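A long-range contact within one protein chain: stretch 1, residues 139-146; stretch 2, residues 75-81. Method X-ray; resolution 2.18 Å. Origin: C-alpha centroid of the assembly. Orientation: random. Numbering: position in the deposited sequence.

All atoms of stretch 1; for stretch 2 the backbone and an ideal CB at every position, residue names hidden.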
# COMPACT_ATOMS: atom_id res chain seq x y z
N ASP B 139 20.94 -22.20 16.63
CA ASP B 139 22.17 -21.79 15.91
C ASP B 139 22.60 -20.38 16.44
O ASP B 139 21.73 -19.49 16.58
CB ASP B 139 21.92 -21.72 14.40
CG ASP B 139 23.18 -21.33 13.60
OD1 ASP B 139 23.58 -20.18 13.69
OD2 ASP B 139 23.78 -22.18 12.89
N GLU B 140 23.88 -20.22 16.75
CA GLU B 140 24.36 -18.99 17.44
C GLU B 140 24.10 -17.67 16.74
O GLU B 140 24.11 -16.61 17.41
CB GLU B 140 25.87 -19.07 17.77
CG GLU B 140 26.73 -19.41 16.58
CD GLU B 140 28.17 -19.02 16.76
OE1 GLU B 140 28.94 -19.17 15.77
OE2 GLU B 140 28.53 -18.56 17.87
N ASN B 141 23.87 -17.72 15.42
CA ASN B 141 23.61 -16.50 14.60
C ASN B 141 22.19 -15.96 14.69
O ASN B 141 21.88 -14.98 14.04
CB ASN B 141 24.01 -16.71 13.15
CG ASN B 141 25.46 -17.10 13.04
OD1 ASN B 141 26.34 -16.26 13.10
ND2 ASN B 141 25.73 -18.42 13.00
N TYR B 142 21.36 -16.66 15.48
CA TYR B 142 19.93 -16.34 15.69
C TYR B 142 19.66 -16.09 17.18
O TYR B 142 18.51 -16.08 17.62
CB TYR B 142 19.06 -17.50 15.14
CG TYR B 142 19.35 -17.65 13.69
CD1 TYR B 142 20.45 -18.43 13.25
CD2 TYR B 142 18.62 -16.92 12.73
CE1 TYR B 142 20.78 -18.51 11.91
CE2 TYR B 142 18.97 -17.03 11.33
CZ TYR B 142 20.03 -17.83 10.96
OH TYR B 142 20.38 -17.98 9.63
N VAL B 143 20.72 -15.86 17.94
CA VAL B 143 20.58 -15.62 19.38
C VAL B 143 20.88 -14.14 19.72
O VAL B 143 21.89 -13.58 19.28
CB VAL B 143 21.48 -16.61 20.18
CG1 VAL B 143 21.42 -16.31 21.70
CG2 VAL B 143 21.08 -18.07 19.89
N ILE B 144 20.03 -13.50 20.51
CA ILE B 144 20.24 -12.09 20.81
C ILE B 144 21.00 -11.98 22.14
O ILE B 144 20.65 -12.67 23.10
CB ILE B 144 18.84 -11.37 20.90
CG1 ILE B 144 18.02 -11.66 19.59
CG2 ILE B 144 18.97 -9.86 21.35
CD1 ILE B 144 18.80 -11.38 18.28
N SER B 145 22.01 -11.11 22.20
CA SER B 145 22.75 -10.92 23.43
C SER B 145 22.02 -9.91 24.35
O SER B 145 21.53 -8.88 23.89
CB SER B 145 24.12 -10.38 23.08
OG SER B 145 24.67 -9.89 24.23
N VAL B 146 21.91 -10.23 25.63
CA VAL B 146 21.11 -9.39 26.55
C VAL B 146 21.98 -9.00 27.74
O VAL B 146 22.68 -9.87 28.30
CB VAL B 146 19.87 -10.14 27.07
CG1 VAL B 146 19.20 -9.36 28.22
CG2 VAL B 146 18.88 -10.41 25.90
N UNK B 75 31.18 -26.67 20.13
CA UNK B 75 32.61 -26.39 20.13
C UNK B 75 33.06 -25.32 19.13
O UNK B 75 34.08 -24.67 19.36
CB UNK B 75 33.37 -27.69 19.84
N UNK B 76 32.31 -25.09 18.05
CA UNK B 76 32.61 -23.99 17.14
C UNK B 76 32.00 -22.65 17.49
O UNK B 76 32.24 -21.64 16.79
CB UNK B 76 32.15 -24.37 15.73
N UNK B 77 31.22 -22.60 18.57
CA UNK B 77 30.54 -21.35 18.93
C UNK B 77 31.52 -20.25 19.32
O UNK B 77 32.37 -20.46 20.18
CB UNK B 77 29.56 -21.60 20.08
N UNK B 78 31.39 -19.06 18.74
CA UNK B 78 32.28 -17.96 19.11
C UNK B 78 31.59 -16.74 19.71
O UNK B 78 32.23 -15.93 20.38
CB UNK B 78 33.07 -17.52 17.87
N UNK B 79 30.28 -16.63 19.52
CA UNK B 79 29.59 -15.40 19.88
C UNK B 79 29.08 -15.37 21.33
O UNK B 79 28.72 -14.31 21.83
CB UNK B 79 28.41 -15.19 18.92
N UNK B 80 29.06 -16.53 22.01
CA UNK B 80 28.49 -16.68 23.38
C UNK B 80 29.27 -17.64 24.28
O UNK B 80 29.98 -18.51 23.77
CB UNK B 80 27.04 -17.17 23.28
N UNK B 81 29.13 -17.51 25.60
CA UNK B 81 29.73 -18.46 26.56
C UNK B 81 28.67 -18.94 27.53
O UNK B 81 27.64 -18.28 27.71
CB UNK B 81 30.89 -17.82 27.32

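Position 75 lies beyond the reach of stretch 1. Nothing in this contact selects a side chain, so a polar or charged residue would do as well as any; it is Lys75, which makes no contact with stretch 1.

At position 76 the CA-to-CB direction is sideways and again finds nothing of stretch 1 nearby. The backbone angles, -88°/-2°, are open to most residues and do not demand glycine, yet Gly76 is what occurs.

From position 77 to 79 the carboxylate of Glu140 dominates the surroundings. The ideal CB at 77 also points sideways, 3.9 Å from Glu140 OE2, leaving room for a small or medium side chain beside the carboxylate; threonine, valine or alanine would be plausible. The residue is Val77, and its CG1 packs 3.3 Å from Glu140 OE2.

At positions 78 and 79 the backbone does the main work. Two successive amides converge on one oxygen: the N of 78 donates to Glu140 OE2 at 3.0 Å and the N of 79 donates to the same OE2 at 3.1 Å, the second bond being the straighter (162° against 141°). Any residue with a free amide could supply these bonds, which excludes proline at both places. The CB of 78 points sideways, so the side chain is little constrained, although a positive charge would suit the acidic neighbour. Lys78 is found there, but its end leads away, and CG stays 4.0 Å from Glu140 OE1.

At 79 the CB points toward stretch 1, 3.5 Å from Glu140 OE2, with Asn141 also nearby. A long, flexible side chain, lysine, arginine or glutamine, could run along this surface. Lys79 does so through its aliphatic part: CG is 3.5 Å from Glu140 OE2 and CD is 4.0 Å from Asn141 OD1.

Position 80 has an extended backbone (-143°/158°) and a CB directed toward stretch 1, yet no atom of stretch 1 lies within 5.5 Å of it. The gap calls for a long side chain, and the apolar Val143 favours leucine, methionine or an aromatic. Phe80 fills it. Val143 CG1 sits over one ring face, 4.0 Å from the centroid of the Phe80 ring in a CH-pi contact, while Glu140 O, 3.6 Å from Phe80 CE1, and Ser145 CB, 3.8 Å from Phe80 CE2, lie at the ring edge.

Position 81 is out of reach, so many residues would serve; Lys81 makes its hydrogen bond elsewhere in the structure.

Stretch 2, residues 75-81: KGVKKFK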
# COMPACT_ATOMS: atom_id res chain seq x y z
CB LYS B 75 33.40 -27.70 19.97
CG LYS B 75 33.66 -28.08 18.53
CD LYS B 75 34.50 -29.36 18.43
CE LYS B 75 33.58 -30.55 18.14
NZ LYS B 75 32.75 -30.28 16.92
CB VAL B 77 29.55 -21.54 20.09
CG1 VAL B 77 29.21 -20.19 20.70
CG2 VAL B 77 28.30 -22.22 19.62
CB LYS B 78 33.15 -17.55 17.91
CG LYS B 78 32.39 -17.23 16.60
CD LYS B 78 33.19 -17.67 15.34
CE LYS B 78 34.67 -17.28 15.41
NZ LYS B 78 35.53 -18.31 16.08
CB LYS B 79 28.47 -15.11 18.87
CG LYS B 79 28.92 -15.16 17.40
CD LYS B 79 27.79 -14.69 16.46
CE LYS B 79 27.69 -13.16 16.48
NZ LYS B 79 26.28 -12.65 16.66
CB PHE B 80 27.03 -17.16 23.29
CG PHE B 80 26.13 -16.17 22.62
CD1 PHE B 80 25.73 -16.34 21.29
CD2 PHE B 80 25.69 -15.01 23.31
CE1 PHE B 80 24.93 -15.40 20.67
CE2 PHE B 80 24.87 -14.08 22.68
CZ PHE B 80 24.49 -14.28 21.38
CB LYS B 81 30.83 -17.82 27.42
CG LYS B 81 31.27 -16.39 27.10
CD LYS B 81 32.18 -15.82 28.22
CE LYS B 81 31.40 -15.05 29.30
NZ LYS B 81 30.45 -14.07 28.62
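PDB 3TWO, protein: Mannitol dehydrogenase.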